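Local coordinates for glutathione S-transferase (Pseudomonas fluorescens, PDB 3M3M), which probably acts as a glutathione transferase, joining the sulfur of glutathione to electrophilic substrates, and holds glutathione in its active-site cleft, at residues Lys19-Leu22 with Asn23-Gly26; Ser103-Pro106 with Tyr107-Ala111; Gly175-Leu178 with Ser179-Pro182; Pro182-Gln185 with Ala186-Arg190. All coordinates share one frame; numbering follows the deposited sequence.

Contact 1. Residues Lys19-Leu22 with Asn23-Gly26; sequences KLML and NLLG
Lys19-Leu22 and Asn23-Gly26 carry helix 13-24 to its C-terminal end, where Asn23 N, Leu24 N and Leu25 N bond back to Lys19 O, Leu20 O and Met21 O. Lys19 O carries two bonds. Asn23 ND2 reaches it at 2.8 Å, nearly straight at 172°, and Asn23 N at 3.1 Å. The two donors come from opposite faces of the carbonyl plane. The oxygen lies in the amide plane of Asn23, so this bond fixes the rotation of the amide. Tyr29 OH is a second partner of ND2. Lys19 runs out extended and its NZ binds Pro199 O, Met200 O and Asp202. The helix is the alpha element of a beta-alpha-beta unit with strands 4-8 and 29-33, part of the thioredoxin-like N-terminal domain. It ends in a Schellman motif, where Gly26 leaves the helix with phi 67°. Another side of the helix is apolar. Leu20 CG meets Leu24 CD1 at 3.8 Å. The selenomethionine Met21 bends at both chi2 (80°) and chi3, which brings its methyl to the following turn. There CE presses on Leu25 CD1 at 3.4 Å, tighter than usual for two carbons, and touches Leu24 CB at 4.0 Å. Met21 also packs on helix 69-77 through Leu73 and Leu76, while Leu20, Met21 and Leu24 all lean on Ile162 of helix 159-168.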
# COMPACT_ATOMS: atom_id res chain seq x y z
N LYS A 19 -3.30 5.54 6.15
CA LYS A 19 -3.66 7.01 6.14
C LYS A 19 -4.81 7.21 5.15
O LYS A 19 -5.82 7.88 5.45
CB LYS A 19 -2.43 7.84 5.70
CG LYS A 19 -2.81 9.37 5.65
CD LYS A 19 -1.71 10.18 4.94
CE LYS A 19 -2.20 11.68 4.81
NZ LYS A 19 -1.08 12.52 4.20
N LEU A 20 -4.62 6.69 3.93
CA LEU A 20 -5.69 6.88 2.91
C LEU A 20 -7.04 6.28 3.34
O LEU A 20 -8.10 6.94 3.28
CB LEU A 20 -5.23 6.19 1.59
CG LEU A 20 -6.20 6.34 0.38
CD1 LEU A 20 -6.73 7.89 0.16
CD2 LEU A 20 -5.42 5.83 -0.89
N MSE A 21 -6.99 5.02 3.82
CA MSE A 21 -8.27 4.38 4.27
C MSE A 21 -8.98 5.13 5.43
O MSE A 21 -10.20 5.35 5.34
CB MSE A 21 -7.95 2.97 4.71
CG MSE A 21 -9.14 2.13 5.21
SE MSE A 21 -10.15 1.40 3.64
CE MSE A 21 -11.29 2.93 3.12
N LEU A 22 -8.21 5.56 6.43
CA LEU A 22 -8.81 6.31 7.52
C LEU A 22 -9.48 7.60 7.02
O LEU A 22 -10.64 7.93 7.46
CB LEU A 22 -7.76 6.58 8.63
CG LEU A 22 -7.32 5.29 9.39
CD1 LEU A 22 -6.00 5.66 10.08
CD2 LEU A 22 -8.42 4.91 10.39
N ASN A 23 -8.79 8.33 6.15
CA ASN A 23 -9.39 9.59 5.60
C ASN A 23 -10.59 9.33 4.69
O ASN A 23 -11.59 10.03 4.76
CB ASN A 23 -8.31 10.47 4.91
CG ASN A 23 -7.43 11.12 5.94
OD1 ASN A 23 -7.77 12.24 6.42
ND2 ASN A 23 -6.39 10.45 6.39
N LEU A 24 -10.53 8.29 3.87
CA LEU A 24 -11.65 8.02 2.94
C LEU A 24 -12.91 7.71 3.80
O LEU A 24 -13.99 8.11 3.40
CB LEU A 24 -11.37 6.76 2.09
CG LEU A 24 -10.42 7.07 0.97
CD1 LEU A 24 -9.94 5.66 0.37
CD2 LEU A 24 -11.08 7.98 -0.18
N LEU A 25 -12.73 7.09 4.96
CA LEU A 25 -13.85 6.74 5.82
C LEU A 25 -14.18 7.75 6.94
O LEU A 25 -15.12 7.49 7.75
CB LEU A 25 -13.64 5.35 6.49
CG LEU A 25 -13.87 4.26 5.43
CD1 LEU A 25 -13.19 2.95 5.90
CD2 LEU A 25 -15.34 4.05 5.01
N GLY A 26 -13.45 8.89 6.96
CA GLY A 26 -13.75 9.91 7.93
C GLY A 26 -13.45 9.48 9.34
O GLY A 26 -14.16 9.92 10.30

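Contact 2. Residues Ser103-Pro106 with Tyr107-Ala111; sequences SHEP and YIAVA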
# COMPACT_ATOMS: atom_id res chain seq x y z
N SER A 103 3.85 -10.39 -5.41
CA SER A 103 4.30 -10.16 -6.78
C SER A 103 4.64 -8.72 -7.12
O SER A 103 5.14 -8.48 -8.19
CB SER A 103 3.19 -10.66 -7.76
OG SER A 103 3.15 -12.12 -7.69
N HIS A 104 4.31 -7.75 -6.28
CA HIS A 104 4.38 -6.33 -6.61
C HIS A 104 5.24 -5.56 -5.57
O HIS A 104 6.30 -5.11 -5.87
CB HIS A 104 2.95 -5.80 -6.65
CG HIS A 104 2.79 -4.35 -6.98
ND1 HIS A 104 2.80 -3.37 -6.02
CD2 HIS A 104 2.54 -3.73 -8.15
CE1 HIS A 104 2.60 -2.20 -6.59
NE2 HIS A 104 2.46 -2.39 -7.88
N GLU A 105 4.75 -5.52 -4.33
CA GLU A 105 5.47 -4.78 -3.28
C GLU A 105 7.02 -5.09 -3.22
O GLU A 105 7.84 -4.17 -3.21
CB GLU A 105 4.73 -4.93 -1.89
CG GLU A 105 5.05 -3.82 -0.90
CD GLU A 105 6.27 -4.05 -0.07
OE1 GLU A 105 7.10 -4.97 -0.40
OE2 GLU A 105 6.47 -3.28 0.93
N PRO A 106 7.45 -6.39 -3.22
CA PRO A 106 8.89 -6.61 -3.06
C PRO A 106 9.71 -6.09 -4.22
O PRO A 106 10.96 -6.03 -4.07
CB PRO A 106 8.99 -8.15 -3.11
CG PRO A 106 7.63 -8.64 -2.55
CD PRO A 106 6.70 -7.66 -3.24
N TYR A 107 9.09 -5.73 -5.34
CA TYR A 107 9.86 -5.20 -6.50
C TYR A 107 9.69 -3.67 -6.56
O TYR A 107 10.64 -2.95 -6.68
CB TYR A 107 9.39 -5.87 -7.82
CG TYR A 107 9.42 -7.40 -7.58
CD1 TYR A 107 10.58 -7.99 -7.16
CD2 TYR A 107 8.26 -8.17 -7.61
CE1 TYR A 107 10.68 -9.38 -6.87
CE2 TYR A 107 8.31 -9.54 -7.29
CZ TYR A 107 9.54 -10.13 -6.91
OH TYR A 107 9.66 -11.50 -6.57
N ILE A 108 8.43 -3.19 -6.49
CA ILE A 108 8.16 -1.75 -6.61
C ILE A 108 8.68 -1.07 -5.38
O ILE A 108 9.43 -0.12 -5.51
CB ILE A 108 6.68 -1.40 -6.87
CG1 ILE A 108 6.09 -2.26 -8.05
CG2 ILE A 108 6.49 0.14 -6.95
CD1 ILE A 108 6.69 -1.96 -9.42
N ALA A 109 8.35 -1.56 -4.20
CA ALA A 109 8.75 -0.85 -2.97
C ALA A 109 10.27 -0.92 -2.77
O ALA A 109 10.87 0.08 -2.36
CB ALA A 109 8.06 -1.45 -1.69
N VAL A 110 10.88 -2.08 -3.03
CA VAL A 110 12.31 -2.21 -2.78
C VAL A 110 13.13 -1.42 -3.83
O VAL A 110 14.16 -0.81 -3.48
CB VAL A 110 12.73 -3.72 -2.66
CG1 VAL A 110 14.24 -3.91 -2.33
CG2 VAL A 110 11.94 -4.36 -1.50
N ALA A 111 12.67 -1.40 -5.08
CA ALA A 111 13.41 -0.55 -6.09
C ALA A 111 13.37 0.91 -5.63
O ALA A 111 14.36 1.67 -5.76
CB ALA A 111 12.74 -0.68 -7.46
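Ile108 lays its CG1 over one face of the His104 ring, almost above the centre, 3.7 Å from the ring centroid. This is a CH-pi contact. One residue on from each, Glu105 and Ala109 repeat the pairing without a ring. The Glu105 chain bends at chi2 (-87°), which turns its carboxylate along the helix onto Ala109, with CD 3.5 Å from Ala109 CB. A second CH-pi contact joins neighbours: Pro106 CB sits over a face of the Tyr107 ring, 4.2 Å from its centroid. Ser103 O meets the edge of the same ring near its plane, 3.2 Å from CD2. The backbone behind these groups is a proline kink in helix 87-117, the long helix of the all-helical C-terminal domain. Pro106 N has no hydrogen to give, so the usual bond to the turn before is missing there. Across the kink, His104 O accepts from both Ile108 N and Tyr107 N, each at 2.9 Å. The first bond is nearly straight (173°); the second donor stands above the carbonyl plane. Ala109 N then bonds to Glu105 O at 2.8 Å. Further out, His104 NE2 makes a weak hydrogen bond to Thr168 OG1, and Leu164, Ala138 and Met142 pack around that imidazole. Tyr107 and Val110 rest on Leu131 of helix 125-146. Tyr167, a glutathione-binding residue, touches Glu105, Ile108 and Ala109, and the Glu105 side chain comes within about 4 Å of the bound glutathione.

Contact 3. Residues Gly175-Leu178 with Ser179-Pro182; sequences GFDL and SRYP
Asp177 and Ser179 are brought together by two torsions: Asp177 swings CG opposite its own nitrogen (chi1 178°), and Ser179 places OG between its nitrogen and carbonyl carbon (chi1 71°). Asp177 OD1 then takes two bonds. Ser179 OG donates at 2.6 Å from the syn side, somewhat out of the carboxylate plane. Ser179 N donates at 3.0 Å from above the same face. The second bond closes an Asx turn. It starts the short 3-10 segment in the loop between helices 159-168 and 182-192. Two backbone bonds continue the turn: Arg180 N to Asp177 O, long at 3.3 Å, and Tyr181 N to Leu178 O at 2.9 Å. Both donors stand above the carbonyl planes. The Arg180 chain passes across the Asp177 side chain at about a right angle. Its NE stays 4.0 Å from Asp177 OD2, beyond a salt bridge. Tyr181, at the N-cap position of helix 182-192, sets its ring edge against Asp177 O, 3.7 Å from CD2. Its hydroxyl bonds to Asp140 of helix 125-146. Tyr136 of that helix holds Asp177 N through its OH. One carboxylate oxygen thus pins both the backbone and the hydroxyl of Ser179, while the nearby guanidinium probably adds a mild electrostatic pull that favours the charged form of Asp177.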
# COMPACT_ATOMS: atom_id res chain seq x y z
N GLY A 175 12.19 4.16 -10.38
CA GLY A 175 12.66 4.07 -11.77
C GLY A 175 11.76 3.37 -12.76
O GLY A 175 12.14 3.17 -13.92
N PHE A 176 10.57 2.99 -12.35
CA PHE A 176 9.55 2.53 -13.31
C PHE A 176 8.90 3.63 -14.12
O PHE A 176 8.47 4.67 -13.59
CB PHE A 176 8.43 1.68 -12.59
CG PHE A 176 8.99 0.51 -11.84
CD1 PHE A 176 9.12 -0.76 -12.49
CD2 PHE A 176 9.39 0.63 -10.48
CE1 PHE A 176 9.67 -1.90 -11.76
CE2 PHE A 176 9.97 -0.51 -9.79
CZ PHE A 176 10.11 -1.75 -10.44
N ASP A 177 8.77 3.37 -15.42
CA ASP A 177 8.24 4.39 -16.31
C ASP A 177 6.78 4.10 -16.56
O ASP A 177 6.41 3.21 -17.38
CB ASP A 177 9.05 4.33 -17.61
CG ASP A 177 8.55 5.32 -18.65
OD1 ASP A 177 7.60 6.13 -18.44
OD2 ASP A 177 9.18 5.29 -19.77
N LEU A 178 5.92 4.84 -15.85
CA LEU A 178 4.50 4.52 -15.94
C LEU A 178 3.92 5.03 -17.23
O LEU A 178 2.77 4.80 -17.49
CB LEU A 178 3.69 5.12 -14.74
CG LEU A 178 4.14 4.43 -13.39
CD1 LEU A 178 3.35 5.05 -12.30
CD2 LEU A 178 3.88 2.93 -13.41
N SER A 179 4.69 5.81 -18.03
CA SER A 179 4.11 6.24 -19.34
C SER A 179 3.90 5.04 -20.26
O SER A 179 3.10 5.13 -21.20
CB SER A 179 4.98 7.30 -20.09
OG SER A 179 6.19 6.67 -20.59
N ARG A 180 4.55 3.89 -19.97
CA ARG A 180 4.31 2.63 -20.65
C ARG A 180 2.94 1.98 -20.29
O ARG A 180 2.49 1.00 -20.96
CB ARG A 180 5.41 1.64 -20.26
CG ARG A 180 6.84 2.14 -20.53
CD ARG A 180 7.71 0.94 -20.25
NE ARG A 180 9.10 1.33 -20.36
CZ ARG A 180 10.12 0.53 -20.04
NH1 ARG A 180 9.91 -0.71 -19.55
NH2 ARG A 180 11.37 1.00 -20.16
N TYR A 181 2.27 2.55 -19.28
CA TYR A 181 1.05 1.96 -18.69
C TYR A 181 -0.10 2.97 -18.64
O TYR A 181 -0.52 3.46 -17.56
CB TYR A 181 1.41 1.48 -17.24
CG TYR A 181 2.43 0.37 -17.31
CD1 TYR A 181 2.01 -0.95 -17.58
CD2 TYR A 181 3.79 0.61 -17.13
CE1 TYR A 181 2.95 -1.99 -17.65
CE2 TYR A 181 4.78 -0.45 -17.27
CZ TYR A 181 4.28 -1.77 -17.50
OH TYR A 181 5.22 -2.76 -17.59
N PRO A 182 -0.70 3.27 -19.80
CA PRO A 182 -1.80 4.22 -19.73
C PRO A 182 -3.03 3.77 -19.04
O PRO A 182 -3.85 4.66 -18.52
CB PRO A 182 -2.14 4.54 -21.24
CG PRO A 182 -1.50 3.31 -21.98
CD PRO A 182 -0.30 2.93 -21.19

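Contact 4. Residues Pro182-Gln185 with Ala186-Arg190; sequences PGIQ and AWMQR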
# COMPACT_ATOMS: atom_id res chain seq x y z
N PRO A 182 -0.70 3.27 -19.80
CA PRO A 182 -1.80 4.22 -19.73
C PRO A 182 -3.03 3.77 -19.04
O PRO A 182 -3.85 4.66 -18.52
CB PRO A 182 -2.14 4.54 -21.24
CG PRO A 182 -1.50 3.31 -21.98
CD PRO A 182 -0.30 2.93 -21.19
N GLY A 183 -3.26 2.45 -18.98
CA GLY A 183 -4.42 2.01 -18.23
C GLY A 183 -4.16 2.24 -16.72
O GLY A 183 -5.09 2.63 -16.00
N ILE A 184 -2.94 1.92 -16.27
CA ILE A 184 -2.56 2.28 -14.83
C ILE A 184 -2.70 3.78 -14.56
O ILE A 184 -3.30 4.20 -13.58
CB ILE A 184 -1.21 1.77 -14.46
CG1 ILE A 184 -1.26 0.21 -14.55
CG2 ILE A 184 -0.80 2.21 -12.99
CD1 ILE A 184 0.13 -0.48 -14.13
N GLN A 185 -2.19 4.60 -15.48
CA GLN A 185 -2.27 6.05 -15.26
C GLN A 185 -3.72 6.49 -15.17
O GLN A 185 -4.06 7.31 -14.30
CB GLN A 185 -1.45 6.79 -16.35
CG GLN A 185 -0.00 6.53 -16.37
CD GLN A 185 0.66 7.33 -17.55
OE1 GLN A 185 0.20 7.23 -18.71
NE2 GLN A 185 1.76 8.03 -17.25
N ALA A 186 -4.63 5.97 -16.00
CA ALA A 186 -6.02 6.44 -15.95
C ALA A 186 -6.70 5.94 -14.66
O ALA A 186 -7.53 6.58 -14.08
CB ALA A 186 -6.82 5.91 -17.22
N TRP A 187 -6.31 4.74 -14.21
CA TRP A 187 -6.79 4.26 -12.90
C TRP A 187 -6.28 5.12 -11.73
O TRP A 187 -7.06 5.43 -10.77
CB TRP A 187 -6.36 2.80 -12.78
CG TRP A 187 -6.45 2.18 -11.40
CD1 TRP A 187 -7.50 1.62 -10.78
CD2 TRP A 187 -5.30 1.98 -10.56
NE1 TRP A 187 -7.10 1.11 -9.51
CE2 TRP A 187 -5.75 1.28 -9.39
CE3 TRP A 187 -3.95 2.33 -10.71
CZ2 TRP A 187 -4.85 0.91 -8.30
CZ3 TRP A 187 -3.03 1.97 -9.63
CH2 TRP A 187 -3.52 1.26 -8.46
N MSE A 188 -4.99 5.52 -11.77
CA MSE A 188 -4.45 6.37 -10.70
C MSE A 188 -5.32 7.66 -10.71
O MSE A 188 -5.62 8.20 -9.66
CB MSE A 188 -3.04 6.78 -11.00
CG MSE A 188 -2.14 5.64 -10.64
SE MSE A 188 -0.27 5.82 -11.19
CE MSE A 188 0.22 7.72 -10.64
N GLN A 189 -5.54 8.22 -11.90
CA GLN A 189 -6.51 9.37 -11.97
C GLN A 189 -7.88 9.19 -11.33
O GLN A 189 -8.33 10.09 -10.60
CB GLN A 189 -6.63 9.84 -13.44
CG GLN A 189 -5.77 10.97 -13.64
CD GLN A 189 -6.56 12.13 -13.13
OE1 GLN A 189 -7.82 12.07 -13.19
NE2 GLN A 189 -5.90 13.14 -12.59
N ARG A 190 -8.53 8.04 -11.52
CA ARG A 190 -9.78 7.71 -10.90
C ARG A 190 -9.67 7.61 -9.37
O ARG A 190 -10.52 8.10 -8.67
CB ARG A 190 -10.36 6.36 -11.42
CG ARG A 190 -10.70 6.49 -12.86
CD ARG A 190 -11.75 5.45 -13.28
NE ARG A 190 -10.93 4.40 -13.64
CZ ARG A 190 -10.30 4.19 -14.80
NH1 ARG A 190 -10.45 4.89 -15.93
NH2 ARG A 190 -9.51 3.19 -14.79
O HOH W 1 -7.74 2.22 -16.72
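Pro182 O and Ala186 N, 2.9 Å apart, make the first intrahelical bond of helix 182-192. Trp187 N follows with Gly183 O at 3.0 Å, Met188 N with Ile184 O at 2.8 Å, and Gln189 N with Gln185 O. The last is almost straight at 177°. The first turn of a helix has N-H groups without a carbonyl behind them; two of them, Gly183 N and Ile184 N, find acceptors in Glu143 OE2 and OE1, which tie the helix to helix 125-146. Gly183 O has a further donor, a water at 2.8 Å. That water accepts from Arg190 NH2, also at 2.8 Å, and lies in the guanidinium plane at its edge. NH2 bonds Pro150 O as well. The Arg190 chain, bent at chi3, folds back along the helix and sets one face of its guanidinium over Ala186 O. On the buried side, Ile184 and Trp187 run side by side in the same direction. Ile184 CG2 touches Trp187 CE3 at 3.9 Å and SE of selenomethionine Met188 at 4.1 Å. Ile184 O meets the indole edge near its plane. The indole NE1 is bonded to Asp161, which sets the ring against helix 159-168 of the C-terminal domain. The Glu143 carboxylate faces the positive end of the helix dipole, which would be expected to favour its ionised form.

None of the four contacts closes a long loop: each is local, along a helix or round a turn, and along the chain they follow in series without nesting or crossing. Contact 1 lies on helix 13-24 of the thioredoxin-like N-terminal domain, and its nearest atoms stay about 9 Å or more from the others. It meets helix 159-168 and the C-terminal tail. Contacts 2, 3 and 4 all belong to the C-terminal domain. Phe176, at the start of contact 3, packs on Ile108 and Ala111 of contact 2, tying the loop to helix 87-117. Contact 3 passes directly into contact 4 through the shared Pro182, and Leu178 then touches Met188, holding the loop against helix 182-192.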